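Local coordinates for endonuclease PI-MtuI (Mycobacterium tuberculosis, PDB 2IMZ), which probably removes itself from the RecA precursor by protein splicing, cutting at both of its ends while joining the flanking protein segments through a peptide bond, at residues Asp21-Gly25 / Ser47-Gln51; Val31-Ala35 / Leu156-Val160; Asp91-Arg97 / Glu131-Ile137. The protein carries 1 engineered substitution. All coordinates share one frame; numbering follows the deposited sequence.

Contact 1: Asp21-Gly25 / Ser47-Gln51; sequences DVVDG and SWFDQ
V23, near the end of the short helix 19-24, lies with its backbone against W48 of strand 40-52; their CA atoms, 5.1 Å apart, are the closest between the segments. No direct hydrogen bond crosses. The last helical turn is held within itself by G25 N donating to D21 O, and the two segments meet by packing of side chains on each other and on backbone. W48 points its side chain toward the helix, with CG opposite the carbonyl carbon and beside the backbone N (chi1 -55°), which brings the pyrrole part of the ring to V22. There the in-plane edge of the ring meets V22 CG1, 3.9 Å from W48 CD1, and the two side chains cross at about a right angle. V22 O comes in obliquely, 3.3 Å from W48 CD1. The indole N-H is used beyond the segments, by K27 O in the turn after the helix. In this all-beta splicing domain of the Hint superfamily, where helix is scarce, the contact sets that helix across strand 40-52, which pairs with strands 30-34 and 134-153 in the curved sheet. Both methyls of V23 then rest on strand backbone: CG2 is 3.8 Å from F49 O, while CG1 sits 4.0 Å from D50 N. F49 itself turns its side chain from the helix and packs on E152 and on K74 of the second subunit. At the solvent-facing margin D24 OD1 and D50 OD2 are 4.5 Å apart, and one water donates to both, at 2.6 Å to D24 OD1 and 2.7 Å to D50 OD2, probably easing the repulsion between the carboxylates. D50 OD1 takes the N-H of G52.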
loop_
_atom_site.group_PDB
_atom_site.type_symbol
_atom_site.label_atom_id
_atom_site.label_comp_id
_atom_site.label_asym_id
_atom_site.label_seq_id
_atom_site.Cartn_x
_atom_site.Cartn_y
_atom_site.Cartn_z
ATOM N N ASP A 21 10.350 3.833 16.052
ATOM C CA ASP A 21 11.149 2.847 16.770
ATOM C C ASP A 21 11.063 1.505 16.064
ATOM O O ASP A 21 12.036 0.747 16.011
ATOM C CB ASP A 21 10.668 2.695 18.215
ATOM C CG ASP A 21 10.799 3.975 19.013
ATOM O OD1 ASP A 21 11.678 4.799 18.684
ATOM O OD2 ASP A 21 10.030 4.154 19.980
ATOM N N VAL A 22 9.886 1.208 15.520
ATOM C CA VAL A 22 9.687 -0.038 14.803
ATOM C C VAL A 22 10.558 -0.054 13.551
ATOM O O VAL A 22 11.184 -1.064 13.236
ATOM C CB VAL A 22 8.205 -0.211 14.397
ATOM C CG1 VAL A 22 8.019 -1.488 13.601
ATOM C CG2 VAL A 22 7.336 -0.249 15.644
ATOM N N VAL A 23 10.602 1.072 12.845
ATOM C CA VAL A 23 11.406 1.166 11.627
ATOM C C VAL A 23 12.908 1.229 11.917
ATOM O O VAL A 23 13.695 0.531 11.267
ATOM C CB VAL A 23 10.995 2.399 10.782
ATOM C CG1 VAL A 23 11.986 2.609 9.641
ATOM C CG2 VAL A 23 9.593 2.189 10.215
ATOM N N ASP A 24 13.310 2.049 12.884
ATOM C CA ASP A 24 14.731 2.174 13.222
ATOM C C ASP A 24 15.325 0.848 13.685
ATOM O O ASP A 24 16.500 0.563 13.436
ATOM C CB ASP A 24 14.953 3.229 14.311
ATOM C CG ASP A 24 14.556 4.627 13.870
ATOM O OD1 ASP A 24 14.673 4.940 12.665
ATOM O OD2 ASP A 24 14.137 5.422 14.737
ATOM N N GLY A 25 14.517 0.033 14.358
ATOM C CA GLY A 25 15.008 -1.250 14.827
ATOM C C GLY A 25 14.555 -2.432 13.992
ATOM O O GLY A 25 14.855 -3.576 14.324
ATOM N N SER A 47 8.475 -5.586 6.367
ATOM C CA SER A 47 9.298 -4.560 5.724
ATOM C C SER A 47 9.168 -3.255 6.497
ATOM O O SER A 47 8.115 -2.972 7.074
ATOM C CB SER A 47 8.865 -4.333 4.273
ATOM O OG SER A 47 9.003 -5.508 3.501
ATOM N N TRP A 48 10.237 -2.463 6.488
ATOM C CA TRP A 48 10.287 -1.193 7.212
ATOM C C TRP A 48 10.784 -0.076 6.299
ATOM O O TRP A 48 11.792 -0.238 5.608
ATOM C CB TRP A 48 11.239 -1.327 8.405
ATOM C CG TRP A 48 10.892 -2.459 9.313
ATOM C CD1 TRP A 48 10.114 -2.404 10.432
ATOM C CD2 TRP A 48 11.253 -3.834 9.141
ATOM N NE1 TRP A 48 9.966 -3.659 10.968
ATOM C CE2 TRP A 48 10.653 -4.557 10.196
ATOM C CE3 TRP A 48 12.024 -4.526 8.195
ATOM C CZ2 TRP A 48 10.799 -5.943 10.334
ATOM C CZ3 TRP A 48 12.169 -5.906 8.332
ATOM C CH2 TRP A 48 11.558 -6.599 9.396
ATOM N N PHE A 49 10.097 1.064 6.311
ATOM C CA PHE A 49 10.506 2.180 5.465
ATOM C C PHE A 49 10.597 3.527 6.173
ATOM O O PHE A 49 9.662 3.948 6.858
ATOM C CB PHE A 49 9.555 2.317 4.271
ATOM C CG PHE A 49 9.329 1.034 3.525
ATOM C CD1 PHE A 49 8.359 0.131 3.950
ATOM C CD2 PHE A 49 10.107 0.713 2.417
ATOM C CE1 PHE A 49 8.167 -1.079 3.279
ATOM C CE2 PHE A 49 9.924 -0.494 1.739
ATOM C CZ PHE A 49 8.950 -1.391 2.175
ATOM N N ASP A 50 11.743 4.185 6.022
ATOM C CA ASP A 50 11.956 5.517 6.584
ATOM C C ASP A 50 11.707 6.398 5.366
ATOM O O ASP A 50 12.537 6.462 4.461
ATOM C CB ASP A 50 13.396 5.685 7.070
ATOM C CG ASP A 50 13.641 7.040 7.709
ATOM O OD1 ASP A 50 13.162 8.056 7.161
ATOM O OD2 ASP A 50 14.323 7.095 8.753
ATOM N N GLN A 51 10.561 7.069 5.347
ATOM C CA GLN A 51 10.158 7.889 4.213
ATOM C C GLN A 51 10.600 9.348 4.191
ATOM O O GLN A 51 10.205 10.098 3.296
ATOM C CB GLN A 51 8.637 7.817 4.074
ATOM C CG GLN A 51 8.085 6.396 4.086
ATOM C CD GLN A 51 8.490 5.589 2.867
ATOM O OE1 GLN A 51 7.640 5.095 2.126
ATOM N NE2 GLN A 51 9.791 5.449 2.653
HETATM O O HOH W 1 15.062 4.911 10.107
#

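Contact 2: Val31-Ala35 / Leu156-Val160; sequences VVAAA and LHTLV. With ZN (zinc ion), chain C.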
loop_
_atom_site.group_PDB
_atom_site.type_symbol
_atom_site.label_atom_id
_atom_site.label_comp_id
_atom_site.label_asym_id
_atom_site.label_seq_id
_atom_site.Cartn_x
_atom_site.Cartn_y
_atom_site.Cartn_z
ATOM N N VAL A 31 0.711 -6.726 14.148
ATOM C CA VAL A 31 -0.229 -5.612 14.135
ATOM C C VAL A 31 -1.624 -6.176 13.972
ATOM O O VAL A 31 -1.796 -7.365 13.695
ATOM C CB VAL A 31 0.016 -4.655 12.940
ATOM C CG1 VAL A 31 1.427 -4.117 12.978
ATOM C CG2 VAL A 31 -0.260 -5.380 11.623
ATOM N N VAL A 32 -2.621 -5.323 14.168
ATOM C CA VAL A 32 -4.002 -5.725 13.957
ATOM C C VAL A 32 -4.220 -5.414 12.480
ATOM O O VAL A 32 -4.117 -4.257 12.065
ATOM C CB VAL A 32 -4.991 -4.879 14.782
ATOM C CG1 VAL A 32 -6.426 -5.256 14.405
ATOM C CG2 VAL A 32 -4.758 -5.095 16.266
ATOM N N ALA A 33 -4.489 -6.445 11.688
ATOM C CA ALA A 33 -4.707 -6.266 10.258
ATOM C C ALA A 33 -6.117 -6.678 9.875
ATOM O O ALA A 33 -6.651 -7.657 10.395
ATOM C CB ALA A 33 -3.689 -7.088 9.468
ATOM N N ALA A 34 -6.718 -5.922 8.962
ATOM C CA ALA A 34 -8.068 -6.209 8.498
ATOM C C ALA A 34 -8.045 -6.999 7.198
ATOM O O ALA A 34 -7.304 -6.664 6.273
ATOM C CB ALA A 34 -8.839 -4.906 8.297
ATOM N N ALA A 35 -8.868 -8.043 7.133
ATOM C CA ALA A 35 -8.973 -8.880 5.942
ATOM C C ALA A 35 -10.067 -8.309 5.042
ATOM O O ALA A 35 -10.780 -7.384 5.432
ATOM C CB ALA A 35 -9.307 -10.317 6.340
ATOM N N LEU A 156 -2.146 -9.366 4.476
ATOM C CA LEU A 156 -3.292 -8.465 4.450
ATOM C C LEU A 156 -3.068 -7.013 4.037
ATOM O O LEU A 156 -4.019 -6.330 3.668
ATOM C CB LEU A 156 -4.011 -8.534 5.797
ATOM C CG LEU A 156 -4.444 -9.970 6.129
ATOM C CD1 LEU A 156 -5.150 -10.013 7.478
ATOM C CD2 LEU A 156 -5.368 -10.485 5.032
ATOM N N HIS A 157 -1.829 -6.543 4.104
ATOM C CA HIS A 157 -1.514 -5.186 3.674
ATOM C C HIS A 157 -2.261 -4.053 4.365
ATOM O O HIS A 157 -2.488 -3.000 3.769
ATOM C CB HIS A 157 -1.720 -5.075 2.159
ATOM C CG HIS A 157 -0.710 -5.840 1.364
ATOM N ND1 HIS A 157 0.558 -5.359 1.120
ATOM C CD2 HIS A 157 -0.758 -7.075 0.807
ATOM C CE1 HIS A 157 1.249 -6.266 0.449
ATOM N NE2 HIS A 157 0.473 -7.316 0.248
ATOM N N THR A 158 -2.645 -4.269 5.618
ATOM C CA THR A 158 -3.333 -3.240 6.392
ATOM C C THR A 158 -2.839 -3.327 7.835
ATOM O O THR A 158 -2.216 -4.313 8.227
ATOM C CB THR A 158 -4.875 -3.424 6.382
ATOM O OG1 THR A 158 -5.219 -4.671 7.000
ATOM C CG2 THR A 158 -5.413 -3.404 4.956
ATOM N N LEU A 159 -3.101 -2.289 8.617
ATOM C CA LEU A 159 -2.691 -2.282 10.019
ATOM C C LEU A 159 -3.413 -1.184 10.772
ATOM O O LEU A 159 -3.914 -0.230 10.178
ATOM C CB LEU A 159 -1.182 -2.058 10.165
ATOM C CG LEU A 159 -0.683 -0.636 9.891
ATOM C CD1 LEU A 159 0.625 -0.383 10.630
ATOM C CD2 LEU A 159 -0.520 -0.450 8.397
ATOM N N VAL A 160 -3.464 -1.328 12.089
ATOM C CA VAL A 160 -4.103 -0.334 12.924
ATOM C C VAL A 160 -3.027 0.613 13.434
ATOM O O VAL A 160 -2.022 0.184 14.002
ATOM C CB VAL A 160 -4.837 -0.996 14.111
ATOM C CG1 VAL A 160 -5.241 0.060 15.135
ATOM C CG2 VAL A 160 -6.070 -1.729 13.601
HETATM ZN ZN ZN C . 1.459 -3.641 1.423
HETATM O O HOH W 2 -1.905 -2.506 14.814
HETATM O O HOH W 3 -6.700 -6.922 3.634
#
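The hydroxyl of T158 accepts the backbone N-H of A34, with N to OG1 2.8 Å and a bent N-H...O angle of 139°. The rotation that puts OG1 there wedges it between the backbone N and carbonyl carbon of T158 (chi1 63°), facing strand 30-34. Two waters also bridge the backbones. One donates to both A34 O and L156 O, 2.7 Å from L156 O, and the other accepts from V32 N and donates to V160 O. Between them, the CA-H of L159 points at V32 O (CA to O 3.2 Å). The segments run in roughly opposed directions, 127° apart. Within the horseshoe-like Hint fold of the intein splicing domain, this brings the C-terminal hairpin of strands 159-161 and 164-166 against a strand of the large curved sheet. Beyond the polar links, V32 and V160 lie side by side, V160 CG2 3.5 Å from V32 CB. V31 reaches L159 with CG2, 3.7 Å from L159 CB, and I8 and V153 add to the cluster. L156 straddles the other end: its CD1 is 3.8 Å from A33 CB, while CD2 turns to A35. T158 O is buried against A33 CB and has no polar partner in the model. H157 turns away from strand 30-34, and its ND1 binds a zinc ion at 2.0 Å, with E152 of the same chain and H167 of the second subunit also among the ligands of that ion.

Contact 3: Asp91-Arg97 / Glu131-Ile137; sequences DRVAQPR and ELRYSVI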
loop_
_atom_site.group_PDB
_atom_site.type_symbol
_atom_site.label_atom_id
_atom_site.label_comp_id
_atom_site.label_asym_id
_atom_site.label_seq_id
_atom_site.Cartn_x
_atom_site.Cartn_y
_atom_site.Cartn_z
ATOM N N ASP A 91 -16.836 12.366 9.492
ATOM C CA ASP A 91 -16.686 11.162 8.685
ATOM C C ASP A 91 -16.290 10.019 9.604
ATOM O O ASP A 91 -15.589 10.231 10.593
ATOM C CB ASP A 91 -15.605 11.345 7.617
ATOM C CG ASP A 91 -16.043 12.257 6.491
ATOM O OD1 ASP A 91 -17.268 12.406 6.289
ATOM O OD2 ASP A 91 -15.161 12.808 5.800
ATOM N N ARG A 92 -16.737 8.811 9.279
ATOM C CA ARG A 92 -16.407 7.654 10.094
ATOM C C ARG A 92 -15.236 6.875 9.507
ATOM O O ARG A 92 -15.078 6.781 8.284
ATOM C CB ARG A 92 -17.630 6.737 10.241
ATOM C CG ARG A 92 -18.782 7.380 11.011
ATOM C CD ARG A 92 -19.935 6.411 11.251
ATOM N NE ARG A 92 -20.659 6.065 10.031
ATOM C CZ ARG A 92 -21.421 6.909 9.339
ATOM N NH1 ARG A 92 -21.565 8.165 9.740
ATOM N NH2 ARG A 92 -22.049 6.494 8.248
ATOM N N VAL A 93 -14.399 6.344 10.390
ATOM C CA VAL A 93 -13.248 5.552 9.975
ATOM C C VAL A 93 -13.274 4.248 10.754
ATOM O O VAL A 93 -13.863 4.175 11.830
ATOM C CB VAL A 93 -11.902 6.286 10.237
ATOM C CG1 VAL A 93 -11.838 7.563 9.404
ATOM C CG2 VAL A 93 -11.741 6.601 11.717
ATOM N N ALA A 94 -12.652 3.214 10.198
ATOM C CA ALA A 94 -12.614 1.909 10.853
ATOM C C ALA A 94 -11.734 1.945 12.099
ATOM O O ALA A 94 -10.560 2.312 12.027
ATOM C CB ALA A 94 -12.097 0.855 9.878
ATOM N N GLN A 95 -12.313 1.564 13.234
ATOM C CA GLN A 95 -11.604 1.538 14.516
ATOM C C GLN A 95 -11.946 0.243 15.245
ATOM O O GLN A 95 -13.003 0.130 15.870
ATOM C CB GLN A 95 -12.013 2.733 15.384
ATOM C CG GLN A 95 -11.413 2.702 16.793
ATOM C CD GLN A 95 -11.952 3.800 17.691
ATOM O OE1 GLN A 95 -11.385 4.893 17.774
ATOM N NE2 GLN A 95 -13.062 3.518 18.366
ATOM N N PRO A 96 -11.059 -0.757 15.164
ATOM C CA PRO A 96 -11.282 -2.046 15.825
ATOM C C PRO A 96 -11.396 -1.921 17.342
ATOM O O PRO A 96 -10.630 -1.195 17.971
ATOM C CB PRO A 96 -10.064 -2.860 15.401
ATOM C CG PRO A 96 -9.766 -2.312 14.036
ATOM C CD PRO A 96 -9.896 -0.829 14.262
ATOM N N ARG A 97 -12.358 -2.627 17.925
ATOM C CA ARG A 97 -12.549 -2.591 19.370
ATOM C C ARG A 97 -12.913 -3.975 19.884
ATOM O O ARG A 97 -13.612 -4.727 19.208
ATOM C CB ARG A 97 -13.685 -1.642 19.757
ATOM C CG ARG A 97 -13.638 -0.247 19.164
ATOM C CD ARG A 97 -14.898 0.493 19.581
ATOM N NE ARG A 97 -15.210 1.627 18.716
ATOM C CZ ARG A 97 -16.393 2.230 18.691
ATOM N NH1 ARG A 97 -17.368 1.802 19.481
ATOM N NH2 ARG A 97 -16.606 3.253 17.875
ATOM N N GLU A 131 -13.326 -6.524 16.973
ATOM C CA GLU A 131 -14.377 -6.431 15.968
ATOM C C GLU A 131 -14.198 -5.112 15.227
ATOM O O GLU A 131 -13.829 -4.105 15.828
ATOM C CB GLU A 131 -15.756 -6.452 16.638
ATOM C CG GLU A 131 -16.903 -6.754 15.685
ATOM C CD GLU A 131 -18.265 -6.489 16.297
ATOM O OE1 GLU A 131 -18.440 -6.750 17.504
ATOM O OE2 GLU A 131 -19.166 -6.028 15.563
ATOM N N LEU A 132 -14.450 -5.115 13.923
ATOM C CA LEU A 132 -14.318 -3.891 13.149
ATOM C C LEU A 132 -15.505 -2.987 13.463
ATOM O O LEU A 132 -16.652 -3.332 13.185
ATOM C CB LEU A 132 -14.275 -4.210 11.651
ATOM C CG LEU A 132 -14.033 -3.041 10.692
ATOM C CD1 LEU A 132 -12.706 -2.375 11.009
ATOM C CD2 LEU A 132 -14.033 -3.556 9.259
ATOM N N ARG A 133 -15.224 -1.842 14.073
ATOM C CA ARG A 133 -16.257 -0.873 14.424
ATOM C C ARG A 133 -15.886 0.428 13.730
ATOM O O ARG A 133 -14.816 0.534 13.134
ATOM C CB ARG A 133 -16.295 -0.651 15.939
ATOM C CG ARG A 133 -16.458 -1.926 16.762
ATOM C CD ARG A 133 -17.806 -2.579 16.514
ATOM N NE ARG A 133 -18.913 -1.714 16.913
ATOM C CZ ARG A 133 -19.196 -1.386 18.170
ATOM N NH1 ARG A 133 -18.454 -1.850 19.167
ATOM N NH2 ARG A 133 -20.226 -0.591 18.433
ATOM N N TYR A 134 -16.762 1.421 13.813
ATOM C CA TYR A 134 -16.492 2.700 13.180
ATOM C C TYR A 134 -16.581 3.837 14.182
ATOM O O TYR A 134 -17.417 3.820 15.088
ATOM C CB TYR A 134 -17.469 2.920 12.023
ATOM C CG TYR A 134 -17.217 1.987 10.859
ATOM C CD1 TYR A 134 -16.214 2.261 9.927
ATOM C CD2 TYR A 134 -17.938 0.803 10.719
ATOM C CE1 TYR A 134 -15.934 1.381 8.888
ATOM C CE2 TYR A 134 -17.665 -0.087 9.682
ATOM C CZ TYR A 134 -16.661 0.207 8.772
ATOM O OH TYR A 134 -16.382 -0.672 7.748
ATOM N N SER A 135 -15.694 4.812 14.029
ATOM C CA SER A 135 -15.662 5.971 14.908
ATOM C C SER A 135 -15.539 7.226 14.067
ATOM O O SER A 135 -14.924 7.207 13.002
ATOM C CB SER A 135 -14.483 5.875 15.877
ATOM O OG SER A 135 -14.676 4.812 16.791
ATOM N N VAL A 136 -16.124 8.320 14.546
ATOM C CA VAL A 136 -16.086 9.573 13.813
ATOM C C VAL A 136 -14.842 10.408 14.068
ATOM O O VAL A 136 -14.196 10.295 15.114
ATOM C CB VAL A 136 -17.321 10.449 14.138
ATOM C CG1 VAL A 136 -18.590 9.715 13.747
ATOM C CG2 VAL A 136 -17.343 10.802 15.622
ATOM N N ILE A 137 -14.508 11.235 13.085
ATOM C CA ILE A 137 -13.379 12.148 13.175
ATOM C C ILE A 137 -13.903 13.366 13.933
ATOM O O ILE A 137 -14.903 13.972 13.536
ATOM C CB ILE A 137 -12.901 12.578 11.773
ATOM C CG1 ILE A 137 -12.270 11.380 11.054
ATOM C CG2 ILE A 137 -11.900 13.716 11.884
ATOM C CD1 ILE A 137 -11.976 11.628 9.590
HETATM O O HOH W 4 -16.447 -4.345 19.800
#
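V93 and S135 bond to each other both ways, V93 N reaching S135 O at 2.8 Å and S135 N donating to V93 O. On one side I137 N gives to D91 O, approaching close to the C=O axis. On the other, Q95 N donates to R133 O at 2.7 Å, though the return bond from R133 N to Q95 O is long and weak. A further single bridge joins R97 and E131, each N-H meeting the other's carbonyl; E131 N stands 41° out of the carbonyl plane of R97. That same R97 O takes a second donor, a water which also accepts from R133 NH1. S135 OG receives R97 NH2 at 2.7 Å, the arginine chain lying extended from CG to NE to reach it. R97 NH1 sits over one face of the R133 guanidinium, planes 51° apart. D91 OD2 takes R88 N, and R92 makes a salt bridge with E78. On the face that carries A94 and Y134, A94 CB is packed tightly on L132 CD1 (3.5 Å), beside V165 of the C-terminal hairpin. Such a twisted antiparallel ladder, pairing strand 92-94 with the start of long strand 134-153, belongs to the beta framework of Hint splicing domains.

Contacts 2 and 3 touch: V160 CG2 packs 3.8 Å from P96 CG, and their centres are 14 Å apart. Contact 1 lies about 17 Å from contact 2 and 26 Å from contact 3 (centres), on the opposite side of the chain's centre from contact 3. Strand 134-153 links contacts 1 and 3, pairing at its start with 92-94 and farther on with 40-52. Strand 30-34 of contact 2 neighbours strand 40-52. H157 of contact 2 binds a zinc ion, and the F49 side chain of contact 1 lies about 7 Å from a bound zinc ion. N168, modified to an aminosuccinimide at the C-terminal splice end, is also a zinc ligand.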